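Local coordinates for heme oxygenase (mycobilin-producing) (PDB 6PLE), which degrades heme to mycobilins by oxidative opening of the porphyrin ring, releasing free iron, with ascorbate or a reductase supplying electrons, at residues Q40-V45 against F52-W57; V4-I9 against S88-E93; I9-G14 against P82-A87. The protein carries 1 engineered substitution. All coordinates share one frame; numbering follows the deposited sequence.

Interaction 1 of 3, residues Q40-V45 against F52-W57; sequences QLLRPV and FVVTHW. With BLA (biliverdine IX alpha), chain C.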
loop_
_atom_site.group_PDB
_atom_site.type_symbol
_atom_site.label_atom_id
_atom_site.label_comp_id
_atom_site.label_asym_id
_atom_site.label_seq_id
_atom_site.Cartn_x
_atom_site.Cartn_y
_atom_site.Cartn_z
ATOM N N GLN A 40 13.061 -14.952 -7.240
ATOM C CA GLN A 40 14.214 -14.992 -6.358
ATOM C C GLN A 40 14.156 -13.831 -5.379
ATOM O O GLN A 40 13.738 -12.720 -5.731
ATOM C CB GLN A 40 15.518 -14.928 -7.134
ATOM C CG GLN A 40 15.457 -15.448 -8.524
ATOM C CD GLN A 40 16.704 -15.067 -9.313
ATOM O OE1 GLN A 40 17.733 -15.771 -9.281
ATOM N NE2 GLN A 40 16.617 -13.946 -10.032
ATOM N N LEU A 41 14.556 -14.108 -4.150
ATOM C CA LEU A 41 14.795 -13.096 -3.137
ATOM C C LEU A 41 16.305 -12.936 -3.001
ATOM O O LEU A 41 17.000 -13.894 -2.646
ATOM C CB LEU A 41 14.170 -13.502 -1.804
ATOM C CG LEU A 41 14.467 -12.541 -0.670
ATOM C CD1 LEU A 41 13.773 -11.205 -0.907
ATOM C CD2 LEU A 41 14.096 -13.125 0.657
ATOM N N LEU A 42 16.812 -11.738 -3.286
ATOM C CA LEU A 42 18.243 -11.480 -3.328
ATOM C C LEU A 42 18.624 -10.612 -2.133
ATOM O O LEU A 42 18.085 -9.516 -1.965
ATOM C CB LEU A 42 18.629 -10.808 -4.645
ATOM C CG LEU A 42 18.253 -11.529 -5.950
ATOM C CD1 LEU A 42 18.614 -10.684 -7.168
ATOM C CD2 LEU A 42 18.901 -12.899 -6.050
ATOM N N ARG A 43 19.544 -11.122 -1.288
ATOM C CA ARG A 43 20.126 -10.372 -0.194
ATOM C C ARG A 43 21.307 -9.548 -0.696
ATOM O O ARG A 43 22.215 -10.099 -1.333
ATOM C CB ARG A 43 20.603 -11.290 0.902
ATOM C CG ARG A 43 21.404 -10.537 1.945
ATOM C CD ARG A 43 21.744 -11.422 3.130
ATOM N NE ARG A 43 21.887 -12.829 2.762
ATOM C CZ ARG A 43 23.006 -13.374 2.282
ATOM N NH1 ARG A 43 24.102 -12.626 2.098
ATOM N NH2 ARG A 43 23.025 -14.676 1.993
ATOM N N PRO A 44 21.326 -8.245 -0.448
ATOM C CA PRO A 44 22.400 -7.411 -0.999
ATOM C C PRO A 44 23.681 -7.555 -0.205
ATOM O O PRO A 44 23.671 -7.727 1.016
ATOM C CB PRO A 44 21.845 -5.985 -0.890
ATOM C CG PRO A 44 20.887 -6.061 0.276
ATOM C CD PRO A 44 20.305 -7.468 0.273
ATOM N N VAL A 45 24.797 -7.481 -0.927
ATOM C CA VAL A 45 26.121 -7.522 -0.332
ATOM C C VAL A 45 26.950 -6.295 -0.697
ATOM O O VAL A 45 27.611 -5.714 0.165
ATOM C CB VAL A 45 26.871 -8.817 -0.719
ATOM C CG1 VAL A 45 26.213 -10.012 -0.061
ATOM C CG2 VAL A 45 26.886 -9.000 -2.210
ATOM N N PHE A 52 16.240 -7.369 -3.231
ATOM C CA PHE A 52 15.569 -7.405 -4.517
ATOM C C PHE A 52 14.697 -8.641 -4.557
ATOM O O PHE A 52 15.126 -9.709 -4.118
ATOM C CB PHE A 52 16.555 -7.387 -5.672
ATOM C CG PHE A 52 17.038 -6.013 -6.013
ATOM C CD1 PHE A 52 17.181 -5.057 -5.018
ATOM C CD2 PHE A 52 17.352 -5.672 -7.319
ATOM C CE1 PHE A 52 17.628 -3.795 -5.312
ATOM C CE2 PHE A 52 17.804 -4.403 -7.621
ATOM C CZ PHE A 52 17.943 -3.463 -6.617
ATOM N N VAL A 53 13.463 -8.468 -5.015
ATOM C CA VAL A 53 12.571 -9.561 -5.364
ATOM C C VAL A 53 12.488 -9.574 -6.870
ATOM O O VAL A 53 11.873 -8.684 -7.461
ATOM C CB VAL A 53 11.163 -9.403 -4.771
ATOM C CG1 VAL A 53 10.415 -10.741 -4.884
ATOM C CG2 VAL A 53 11.186 -8.885 -3.333
ATOM N N VAL A 54 13.056 -10.594 -7.498
ATOM C CA VAL A 54 13.018 -10.734 -8.949
ATOM C C VAL A 54 11.996 -11.805 -9.287
ATOM O O VAL A 54 12.134 -12.950 -8.849
ATOM C CB VAL A 54 14.397 -11.094 -9.519
ATOM C CG1 VAL A 54 14.362 -11.038 -10.995
ATOM C CG2 VAL A 54 15.470 -10.166 -8.953
ATOM N N THR A 55 10.967 -11.431 -10.048
ATOM C CA THR A 55 9.865 -12.316 -10.422
ATOM C C THR A 55 9.730 -12.321 -11.936
ATOM O O THR A 55 9.768 -11.262 -12.557
ATOM C CB THR A 55 8.533 -11.855 -9.790
ATOM O OG1 THR A 55 8.000 -10.746 -10.529
ATOM C CG2 THR A 55 8.733 -11.403 -8.364
ATOM N N HIS A 56 9.579 -13.499 -12.538
ATOM C CA HIS A 56 9.292 -13.594 -13.967
ATOM C C HIS A 56 7.829 -13.978 -14.162
ATOM O O HIS A 56 7.207 -14.567 -13.275
ATOM C CB HIS A 56 10.206 -14.610 -14.668
ATOM C CG HIS A 56 11.667 -14.402 -14.397
ATOM N ND1 HIS A 56 12.214 -14.489 -13.130
ATOM C CD2 HIS A 56 12.694 -14.112 -15.230
ATOM C CE1 HIS A 56 13.512 -14.261 -13.193
ATOM N NE2 HIS A 56 13.829 -14.023 -14.455
ATOM N N TRP A 57 7.274 -13.593 -15.314
ATOM C CA TRP A 57 5.877 -13.843 -15.633
ATOM C C TRP A 57 5.735 -13.975 -17.139
ATOM O O TRP A 57 6.517 -13.403 -17.901
ATOM C CB TRP A 57 4.944 -12.739 -15.138
ATOM C CG TRP A 57 5.176 -12.295 -13.750
ATOM C CD1 TRP A 57 6.167 -11.465 -13.307
ATOM C CD2 TRP A 57 4.388 -12.620 -12.606
ATOM N NE1 TRP A 57 6.052 -11.261 -11.953
ATOM C CE2 TRP A 57 4.970 -11.963 -11.495
ATOM C CE3 TRP A 57 3.252 -13.412 -12.401
ATOM C CZ2 TRP A 57 4.460 -12.082 -10.213
ATOM C CZ3 TRP A 57 2.737 -13.506 -11.125
ATOM C CH2 TRP A 57 3.329 -12.844 -10.050
HETATM C CHA BLA C . 7.062 -9.126 1.575
HETATM N NA BLA C . 6.376 -10.428 -0.536
HETATM C C1A BLA C . 6.688 -10.380 0.772
HETATM C C2A BLA C . 6.641 -11.630 1.293
HETATM C C3A BLA C . 6.288 -12.472 0.281
HETATM C C4A BLA C . 6.120 -11.709 -0.865
HETATM C CMA BLA C . 6.126 -13.984 0.390
HETATM C CAA BLA C . 6.961 -11.886 2.769
HETATM C CBA BLA C . 5.686 -11.826 3.629
HETATM C CGA BLA C . 5.545 -10.473 4.335
HETATM O O1A BLA C . 6.452 -9.986 5.058
HETATM O O2A BLA C . 4.480 -9.833 4.202
HETATM C CHB BLA C . 5.735 -12.120 -2.312
HETATM N NB BLA C . 6.671 -9.848 -3.073
HETATM C C1B BLA C . 6.029 -11.237 -3.288
HETATM C C2B BLA C . 5.825 -11.347 -4.768
HETATM C C3B BLA C . 6.289 -10.156 -5.400
HETATM C C4B BLA C . 6.825 -9.168 -4.419
HETATM C CMB BLA C . 5.214 -12.550 -5.511
HETATM O OB BLA C . 7.266 -8.093 -4.620
HETATM C CAB BLA C . 6.250 -9.879 -6.893
HETATM C CBB BLA C . 5.094 -9.647 -7.482
HETATM N NC BLA C . 4.587 -7.453 -2.711
HETATM C C1C BLA C . 3.991 -7.621 -4.125
HETATM C C2C BLA C . 4.079 -6.287 -4.787
HETATM C C3C BLA C . 4.677 -5.340 -3.900
HETATM C C4C BLA C . 5.008 -5.979 -2.592
HETATM C CMC BLA C . 3.595 -6.003 -6.211
HETATM O OC BLA C . 3.547 -8.616 -4.589
HETATM C CAC BLA C . 4.968 -3.854 -4.147
HETATM C CBC BLA C . 5.762 -3.454 -5.106
HETATM C CHD BLA C . 5.595 -5.341 -1.587
HETATM N ND BLA C . 6.195 -7.591 -0.293
HETATM C C1D BLA C . 6.178 -6.117 -0.398
HETATM C C2D BLA C . 6.765 -5.504 0.831
HETATM C C3D BLA C . 7.173 -6.621 1.698
HETATM C C4D BLA C . 6.831 -7.926 1.032
HETATM C CMD BLA C . 6.929 -4.003 1.130
HETATM C CAD BLA C . 7.796 -6.583 3.083
HETATM C CBD BLA C . 6.624 -6.935 4.007
HETATM C CGD BLA C . 7.008 -6.748 5.467
HETATM O O1D BLA C . 7.409 -5.629 5.866
HETATM O O2D BLA C . 6.912 -7.716 6.265
#
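In the beta hairpin of strands 36-42 and 51-57, Gln40 and Leu42 pair with Val54 and Phe52 at one side of the chain's four-stranded antiparallel sheet, in a dimeric alpha-beta barrel protein. Gln40 with Val54 and Leu42 with Phe52 are hydrogen-bonded pairs, and Leu41 with Val53 between them is a non-hydrogen-bonded one. Of the four backbone bonds, that from Leu42 N to Phe52 O is the straightest, 2.8 Å at 170°, whereas Phe52 N reaches Leu42 O over 3.1 Å. Around that middle pair, CA-H...O contacts run from Val53 CA to Gln40 O (3.4 Å) and from Leu41 CA to Phe52 O.

Side chains alternate between two unlike faces. On one, Leu42 sets its CD1 methyl 3.7 Å from Val54 CG2; with CG beside the backbone N (chi1 -56°), CD1, anti to CA, reaches diagonally past Phe52 to the valine. Gln40 lies alongside Val54, with NE2 3.7 Å from Val54 CB. On the other face Leu41 CD1 meets Val53 CG2 at 4.2 Å, and Phe23 of helix 16-24 packs on both residues. Here biliverdin begins: Val53 CG1 approaches its C4B, Thr55 CG2 comes to 3.3 Å from its CAB, and its CBB lies at the edge of the Trp57 ring, near the ring plane. Thr55 OG1 is hydrogen-bonded to Lys5 O of the neighbouring strand 3-9.

The chemistry is thus divided: a backbone ladder holds the hairpin, one face offers apolar groups and an amide, and the other gives the tetrapyrrole a largely apolar wall of methyl groups and an indole edge.

Interaction 2 of 3, residues V4-I9 against S88-E93; sequences VKINAI and SLLEFE. With BLA (biliverdine IX alpha), chain C.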
loop_
_atom_site.group_PDB
_atom_site.type_symbol
_atom_site.label_atom_id
_atom_site.label_comp_id
_atom_site.label_asym_id
_atom_site.label_seq_id
_atom_site.Cartn_x
_atom_site.Cartn_y
_atom_site.Cartn_z
ATOM N N VAL A 4 9.583 -9.207 -16.381
ATOM C CA VAL A 4 10.229 -9.332 -15.079
ATOM C C VAL A 4 9.840 -8.124 -14.258
ATOM O O VAL A 4 9.896 -6.998 -14.756
ATOM C CB VAL A 4 11.764 -9.436 -15.184
ATOM C CG1 VAL A 4 12.399 -9.140 -13.849
ATOM C CG2 VAL A 4 12.158 -10.800 -15.629
ATOM N N LYS A 5 9.432 -8.359 -13.021
ATOM C CA LYS A 5 9.118 -7.322 -12.056
ATOM C C LYS A 5 10.162 -7.399 -10.966
ATOM O O LYS A 5 10.276 -8.431 -10.303
ATOM C CB LYS A 5 7.739 -7.538 -11.425
ATOM C CG LYS A 5 6.555 -6.836 -12.063
ATOM C CD LYS A 5 6.448 -7.083 -13.540
ATOM C CE LYS A 5 5.203 -6.415 -14.064
ATOM N NZ LYS A 5 5.382 -5.691 -15.354
ATOM N N ILE A 6 10.874 -6.304 -10.723
ATOM C CA ILE A 6 11.839 -6.257 -9.639
ATOM C C ILE A 6 11.315 -5.315 -8.577
ATOM O O ILE A 6 10.841 -4.218 -8.897
ATOM C CB ILE A 6 13.225 -5.831 -10.133
ATOM C CG1 ILE A 6 13.772 -6.930 -11.057
ATOM C CG2 ILE A 6 14.123 -5.561 -8.937
ATOM C CD1 ILE A 6 15.242 -6.782 -11.366
ATOM N N ASN A 7 11.383 -5.750 -7.319
ATOM C CA ASN A 7 10.893 -4.973 -6.184
ATOM C C ASN A 7 12.073 -4.685 -5.263
ATOM O O ASN A 7 12.584 -5.584 -4.589
ATOM C CB ASN A 7 9.756 -5.711 -5.460
ATOM C CG ASN A 7 9.317 -5.020 -4.170
ATOM O OD1 ASN A 7 9.749 -3.906 -3.845
ATOM N ND2 ASN A 7 8.445 -5.693 -3.420
ATOM N N ALA A 8 12.510 -3.435 -5.234
ATOM C CA ALA A 8 13.599 -3.055 -4.341
ATOM C C ALA A 8 13.009 -2.743 -2.972
ATOM O O ALA A 8 12.426 -1.682 -2.764
ATOM C CB ALA A 8 14.381 -1.882 -4.915
ATOM N N ILE A 9 13.121 -3.682 -2.038
ATOM C CA ILE A 9 12.546 -3.518 -0.709
ATOM C C ILE A 9 13.582 -2.895 0.218
ATOM O O ILE A 9 14.738 -3.331 0.248
ATOM C CB ILE A 9 12.040 -4.864 -0.162
ATOM C CG1 ILE A 9 10.909 -5.411 -1.044
ATOM C CG2 ILE A 9 11.538 -4.701 1.245
ATOM C CD1 ILE A 9 10.137 -6.576 -0.415
ATOM N N SER A 88 10.086 -0.229 -4.420
ATOM C CA SER A 88 9.889 0.310 -5.756
ATOM C C SER A 88 9.683 -0.847 -6.717
ATOM O O SER A 88 10.361 -1.877 -6.624
ATOM C CB SER A 88 11.073 1.170 -6.225
ATOM O OG SER A 88 11.625 1.902 -5.148
ATOM N N LEU A 89 8.761 -0.671 -7.645
ATOM C CA LEU A 89 8.478 -1.695 -8.634
ATOM C C LEU A 89 9.150 -1.273 -9.923
ATOM O O LEU A 89 8.699 -0.334 -10.590
ATOM C CB LEU A 89 6.985 -1.896 -8.845
ATOM C CG LEU A 89 6.658 -3.161 -9.638
ATOM C CD1 LEU A 89 6.607 -4.350 -8.686
ATOM C CD2 LEU A 89 5.337 -2.986 -10.382
ATOM N N LEU A 90 10.249 -1.944 -10.244
ATOM C CA LEU A 90 10.933 -1.764 -11.508
ATOM C C LEU A 90 10.421 -2.836 -12.459
ATOM O O LEU A 90 10.436 -4.021 -12.122
ATOM C CB LEU A 90 12.455 -1.859 -11.317
ATOM C CG LEU A 90 12.951 -1.377 -9.933
ATOM C CD1 LEU A 90 14.442 -1.587 -9.723
ATOM C CD2 LEU A 90 12.634 0.092 -9.699
ATOM N N GLU A 91 9.965 -2.419 -13.630
ATOM C CA GLU A 91 9.279 -3.283 -14.568
ATOM C C GLU A 91 10.012 -3.312 -15.904
ATOM O O GLU A 91 10.354 -2.261 -16.461
ATOM C CB GLU A 91 7.840 -2.813 -14.745
ATOM C CG GLU A 91 7.092 -2.785 -13.434
ATOM C CD GLU A 91 5.690 -2.244 -13.561
ATOM O OE1 GLU A 91 4.856 -2.869 -14.256
ATOM O OE2 GLU A 91 5.421 -1.193 -12.944
ATOM N N PHE A 92 10.220 -4.519 -16.425
ATOM C CA PHE A 92 11.072 -4.744 -17.583
ATOM C C PHE A 92 10.415 -5.721 -18.541
ATOM O O PHE A 92 9.560 -6.513 -18.151
ATOM C CB PHE A 92 12.416 -5.330 -17.181
ATOM C CG PHE A 92 13.134 -4.554 -16.143
ATOM C CD1 PHE A 92 12.894 -4.782 -14.810
ATOM C CD2 PHE A 92 14.081 -3.595 -16.510
ATOM C CE1 PHE A 92 13.578 -4.061 -13.859
ATOM C CE2 PHE A 92 14.761 -2.880 -15.579
ATOM C CZ PHE A 92 14.531 -3.109 -14.253
ATOM N N GLU A 93 10.861 -5.683 -19.795
ATOM C CA GLU A 93 10.615 -6.747 -20.760
ATOM C C GLU A 93 11.904 -7.539 -20.964
ATOM O O GLU A 93 12.984 -6.948 -21.069
ATOM C CB GLU A 93 10.131 -6.187 -22.099
ATOM C CG GLU A 93 8.624 -6.041 -22.205
ATOM C CD GLU A 93 8.076 -6.372 -23.591
ATOM O OE1 GLU A 93 6.892 -6.051 -23.863
ATOM O OE2 GLU A 93 8.816 -6.954 -24.405
HETATM C CHA BLA C . 7.062 -9.126 1.575
HETATM N NA BLA C . 6.376 -10.428 -0.536
HETATM C C1A BLA C . 6.688 -10.380 0.772
HETATM C C2A BLA C . 6.641 -11.630 1.293
HETATM C C3A BLA C . 6.288 -12.472 0.281
HETATM C C4A BLA C . 6.120 -11.709 -0.865
HETATM C CMA BLA C . 6.126 -13.984 0.390
HETATM C CAA BLA C . 6.961 -11.886 2.769
HETATM C CBA BLA C . 5.686 -11.826 3.629
HETATM C CGA BLA C . 5.545 -10.473 4.335
HETATM O O1A BLA C . 6.452 -9.986 5.058
HETATM O O2A BLA C . 4.480 -9.833 4.202
HETATM C CHB BLA C . 5.735 -12.120 -2.312
HETATM N NB BLA C . 6.671 -9.848 -3.073
HETATM C C1B BLA C . 6.029 -11.237 -3.288
HETATM C C2B BLA C . 5.825 -11.347 -4.768
HETATM C C3B BLA C . 6.289 -10.156 -5.400
HETATM C C4B BLA C . 6.825 -9.168 -4.419
HETATM C CMB BLA C . 5.214 -12.550 -5.511
HETATM O OB BLA C . 7.266 -8.093 -4.620
HETATM C CAB BLA C . 6.250 -9.879 -6.893
HETATM C CBB BLA C . 5.094 -9.647 -7.482
HETATM N NC BLA C . 4.587 -7.453 -2.711
HETATM C C1C BLA C . 3.991 -7.621 -4.125
HETATM C C2C BLA C . 4.079 -6.287 -4.787
HETATM C C3C BLA C . 4.677 -5.340 -3.900
HETATM C C4C BLA C . 5.008 -5.979 -2.592
HETATM C CMC BLA C . 3.595 -6.003 -6.211
HETATM O OC BLA C . 3.547 -8.616 -4.589
HETATM C CAC BLA C . 4.968 -3.854 -4.147
HETATM C CBC BLA C . 5.762 -3.454 -5.106
HETATM C CHD BLA C . 5.595 -5.341 -1.587
HETATM N ND BLA C . 6.195 -7.591 -0.293
HETATM C C1D BLA C . 6.178 -6.117 -0.398
HETATM C C2D BLA C . 6.765 -5.504 0.831
HETATM C C3D BLA C . 7.173 -6.621 1.698
HETATM C C4D BLA C . 6.831 -7.926 1.032
HETATM C CMD BLA C . 6.929 -4.003 1.130
HETATM C CAD BLA C . 7.796 -6.583 3.083
HETATM C CBD BLA C . 6.624 -6.935 4.007
HETATM C CGD BLA C . 7.008 -6.748 5.467
HETATM O O1D BLA C . 7.409 -5.629 5.866
HETATM O O2D BLA C . 6.912 -7.716 6.265
HETATM O O HOH W 1 7.130 -5.549 -17.590
#
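Lys5 and Glu91 face each other as a non-hydrogen-bonded pair where strands 3-9 and 89-93 run antiparallel in the sheet of the ferredoxin-like fold of this family. From CB, the lysine chain bends at chi2 (52°) and again at its end, running across its partners: CG passes Leu89 CD1 at 4.2 Å, CE lies 3.6 Å from Glu91 OE1, and NZ ends in a 3.1 Å salt bridge to that same oxygen. Glu91 receives it on its anti lone pair, the one turned away from OE2. The ammonium group has two further partners, the carboxylate of Asp60, which is its strongest, and a water that it shares with Phe92 O; with two carboxylates near, the lysine would probably stay protonated.

The opposite face is apolar. Ile6 has CG1 and CD1 each 4.0 Å from Phe92 CE1, while its CG2 branch meets Leu90 CD1. Val4 O lies at the edge of the Phe92 ring, near its plane. Between the strands, the backbone bonds from Ile6 N to Leu90 O and from Leu90 N to Ile6 O are both 2.7 Å.

Asn7, on the same face as Lys5, belongs to the biliverdin pocket. With CG anti to the backbone N (chi1 173°), its amide reaches the biliverdin, and ND2 gives BLA OB a nearly straight hydrogen bond of 2.9 Å, at 166°.

Interaction 3 of 3, residues I9-G14 against P82-A87; sequences IEVPAG and PVATGA. With BLA (biliverdine IX alpha), chain C.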
loop_
_atom_site.group_PDB
_atom_site.type_symbol
_atom_site.label_atom_id
_atom_site.label_comp_id
_atom_site.label_asym_id
_atom_site.label_seq_id
_atom_site.Cartn_x
_atom_site.Cartn_y
_atom_site.Cartn_z
ATOM N N ILE A 9 13.121 -3.682 -2.038
ATOM C CA ILE A 9 12.546 -3.518 -0.709
ATOM C C ILE A 9 13.582 -2.895 0.218
ATOM O O ILE A 9 14.738 -3.331 0.248
ATOM C CB ILE A 9 12.040 -4.864 -0.162
ATOM C CG1 ILE A 9 10.909 -5.411 -1.044
ATOM C CG2 ILE A 9 11.538 -4.701 1.245
ATOM C CD1 ILE A 9 10.137 -6.576 -0.415
ATOM N N GLU A 10 13.175 -1.869 0.969
ATOM C CA GLU A 10 14.038 -1.214 1.941
ATOM C C GLU A 10 13.737 -1.744 3.335
ATOM O O GLU A 10 12.576 -1.824 3.735
ATOM C CB GLU A 10 13.872 0.304 1.912
ATOM C CG GLU A 10 13.963 0.939 0.522
ATOM C CD GLU A 10 13.394 2.359 0.468
ATOM O OE1 GLU A 10 13.146 2.861 -0.650
ATOM O OE2 GLU A 10 13.184 2.978 1.540
ATOM N N VAL A 11 14.788 -2.096 4.067
ATOM C CA VAL A 11 14.684 -2.719 5.380
ATOM C C VAL A 11 15.694 -2.033 6.281
ATOM O O VAL A 11 16.871 -1.917 5.912
ATOM C CB VAL A 11 14.962 -4.230 5.325
ATOM C CG1 VAL A 11 13.723 -4.993 4.862
ATOM C CG2 VAL A 11 16.149 -4.518 4.413
ATOM N N PRO A 12 15.300 -1.567 7.458
ATOM C CA PRO A 12 16.281 -0.955 8.350
ATOM C C PRO A 12 17.357 -1.967 8.697
ATOM O O PRO A 12 17.196 -3.177 8.512
ATOM C CB PRO A 12 15.455 -0.555 9.579
ATOM C CG PRO A 12 14.299 -1.483 9.568
ATOM C CD PRO A 12 13.994 -1.759 8.110
ATOM N N ALA A 13 18.472 -1.454 9.198
ATOM C CA ALA A 13 19.630 -2.293 9.456
ATOM C C ALA A 13 19.273 -3.456 10.374
ATOM O O ALA A 13 18.582 -3.284 11.382
ATOM C CB ALA A 13 20.743 -1.457 10.075
ATOM N N GLY A 14 19.724 -4.653 10.005
ATOM C CA GLY A 14 19.592 -5.796 10.878
ATOM C C GLY A 14 18.240 -6.462 10.873
ATOM O O GLY A 14 18.022 -7.367 11.686
ATOM N N PRO A 82 4.908 -4.222 9.784
ATOM C CA PRO A 82 5.833 -4.471 8.681
ATOM C C PRO A 82 7.273 -4.276 9.111
ATOM O O PRO A 82 7.597 -3.474 9.989
ATOM C CB PRO A 82 5.412 -3.414 7.654
ATOM C CG PRO A 82 4.870 -2.252 8.520
ATOM C CD PRO A 82 4.613 -2.785 9.920
ATOM N N VAL A 83 8.143 -5.057 8.488
ATOM C CA VAL A 83 9.570 -4.934 8.732
ATOM C C VAL A 83 10.234 -4.078 7.650
ATOM O O VAL A 83 11.270 -3.449 7.922
ATOM C CB VAL A 83 10.216 -6.327 8.843
ATOM C CG1 VAL A 83 10.491 -6.924 7.453
ATOM C CG2 VAL A 83 11.468 -6.247 9.666
ATOM N N ALA A 84 9.637 -3.994 6.459
ATOM C CA ALA A 84 10.102 -3.131 5.386
ATOM C C ALA A 84 9.685 -1.679 5.619
ATOM O O ALA A 84 8.695 -1.405 6.291
ATOM C CB ALA A 84 9.538 -3.613 4.051
ATOM N N THR A 85 10.453 -0.742 5.058
ATOM C CA THR A 85 10.120 0.680 5.151
ATOM C C THR A 85 9.957 1.356 3.798
ATOM O O THR A 85 9.795 2.580 3.758
ATOM C CB THR A 85 11.171 1.452 5.953
ATOM O OG1 THR A 85 12.379 1.583 5.187
ATOM C CG2 THR A 85 11.478 0.753 7.237
ATOM N N GLY A 86 9.983 0.597 2.703
ATOM C CA GLY A 86 9.867 1.169 1.372
ATOM C C GLY A 86 9.892 0.077 0.322
ATOM O O GLY A 86 10.118 -1.102 0.620
ATOM N N ALA A 87 9.637 0.487 -0.923
ATOM C CA ALA A 87 9.659 -0.434 -2.056
ATOM C C ALA A 87 9.598 0.373 -3.341
ATOM O O ALA A 87 9.132 1.510 -3.355
ATOM C CB ALA A 87 8.501 -1.455 -2.014
HETATM C CHA BLA C . 7.062 -9.126 1.575
HETATM N NA BLA C . 6.376 -10.428 -0.536
HETATM C C1A BLA C . 6.688 -10.380 0.772
HETATM C C2A BLA C . 6.641 -11.630 1.293
HETATM C C3A BLA C . 6.288 -12.472 0.281
HETATM C C4A BLA C . 6.120 -11.709 -0.865
HETATM C CMA BLA C . 6.126 -13.984 0.390
HETATM C CAA BLA C . 6.961 -11.886 2.769
HETATM C CBA BLA C . 5.686 -11.826 3.629
HETATM C CGA BLA C . 5.545 -10.473 4.335
HETATM O O1A BLA C . 6.452 -9.986 5.058
HETATM O O2A BLA C . 4.480 -9.833 4.202
HETATM C CHB BLA C . 5.735 -12.120 -2.312
HETATM N NB BLA C . 6.671 -9.848 -3.073
HETATM C C1B BLA C . 6.029 -11.237 -3.288
HETATM C C2B BLA C . 5.825 -11.347 -4.768
HETATM C C3B BLA C . 6.289 -10.156 -5.400
HETATM C C4B BLA C . 6.825 -9.168 -4.419
HETATM C CMB BLA C . 5.214 -12.550 -5.511
HETATM O OB BLA C . 7.266 -8.093 -4.620
HETATM C CAB BLA C . 6.250 -9.879 -6.893
HETATM C CBB BLA C . 5.094 -9.647 -7.482
HETATM N NC BLA C . 4.587 -7.453 -2.711
HETATM C C1C BLA C . 3.991 -7.621 -4.125
HETATM C C2C BLA C . 4.079 -6.287 -4.787
HETATM C C3C BLA C . 4.677 -5.340 -3.900
HETATM C C4C BLA C . 5.008 -5.979 -2.592
HETATM C CMC BLA C . 3.595 -6.003 -6.211
HETATM O OC BLA C . 3.547 -8.616 -4.589
HETATM C CAC BLA C . 4.968 -3.854 -4.147
HETATM C CBC BLA C . 5.762 -3.454 -5.106
HETATM C CHD BLA C . 5.595 -5.341 -1.587
HETATM N ND BLA C . 6.195 -7.591 -0.293
HETATM C C1D BLA C . 6.178 -6.117 -0.398
HETATM C C2D BLA C . 6.765 -5.504 0.831
HETATM C C3D BLA C . 7.173 -6.621 1.698
HETATM C C4D BLA C . 6.831 -7.926 1.032
HETATM C CMD BLA C . 6.929 -4.003 1.130
HETATM C CAD BLA C . 7.796 -6.583 3.083
HETATM C CBD BLA C . 6.624 -6.935 4.007
HETATM C CGD BLA C . 7.008 -6.748 5.467
HETATM O O1D BLA C . 7.409 -5.629 5.866
HETATM O O2D BLA C . 6.912 -7.716 6.265
#
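Glu10 O is gripped by Thr85 N in a 2.7 Å hydrogen bond, the donor tilted 30° from the carbonyl plane, and Ala84 CA closes on the same oxygen at 3.2 Å. Beside it the packing stays tight: Ile9 CG2, the branch anti to the backbone N, lies 3.6 Å from Ala84 CB. The second backbone bond, Glu10 N to Gly86 O, is longer at 3.2 Å and approaches from well above the carbonyl plane. This is where the loop after strand 3-9 meets the loop leading into strand 89-93, and the latter belongs to the heme-binding site. Turned toward biliverdin, that loop receives a propionate: Val83 N and Ala84 N both donate to BLA O1D, each at 2.8 Å, the Ala84 bond almost straight (175°) and the other bent. Ile9 CD1 sits over the face of the D pyrrole, nearest BLA C3D.

Toward the outside the contact is reduced to a few atoms. Pro12 CD comes close to Val83 O and lies 3.7 Å from Thr85 CG2; Pro12 and Thr85 are exposed. The Glu10 side chain stretches past Gly86, its CD 3.8 Å from the glycine CA, on the partly exposed side.

In the fold
Interactions 1 and 2 share one antiparallel sheet, ordered 36-42, 51-57, 3-9, 89-93, and interaction 3 lies in the loops at its end. Interaction 1 joins the first two strands and interaction 2 the last two; their centres are 9 Å apart, and strands 51-57 and 3-9 bond directly between them, as in Thr55 O to Lys5 N. Interaction 3 continues interaction 2, sharing Ile9, its centre about 16 Å from that of interaction 2 and 15 Å from that of interaction 1. Along the chain, interaction 2 encloses interaction 3, which encloses the local hairpin of interaction 1. All three touch the same biliverdin, so chain-distant segments together build the biliverdin pocket.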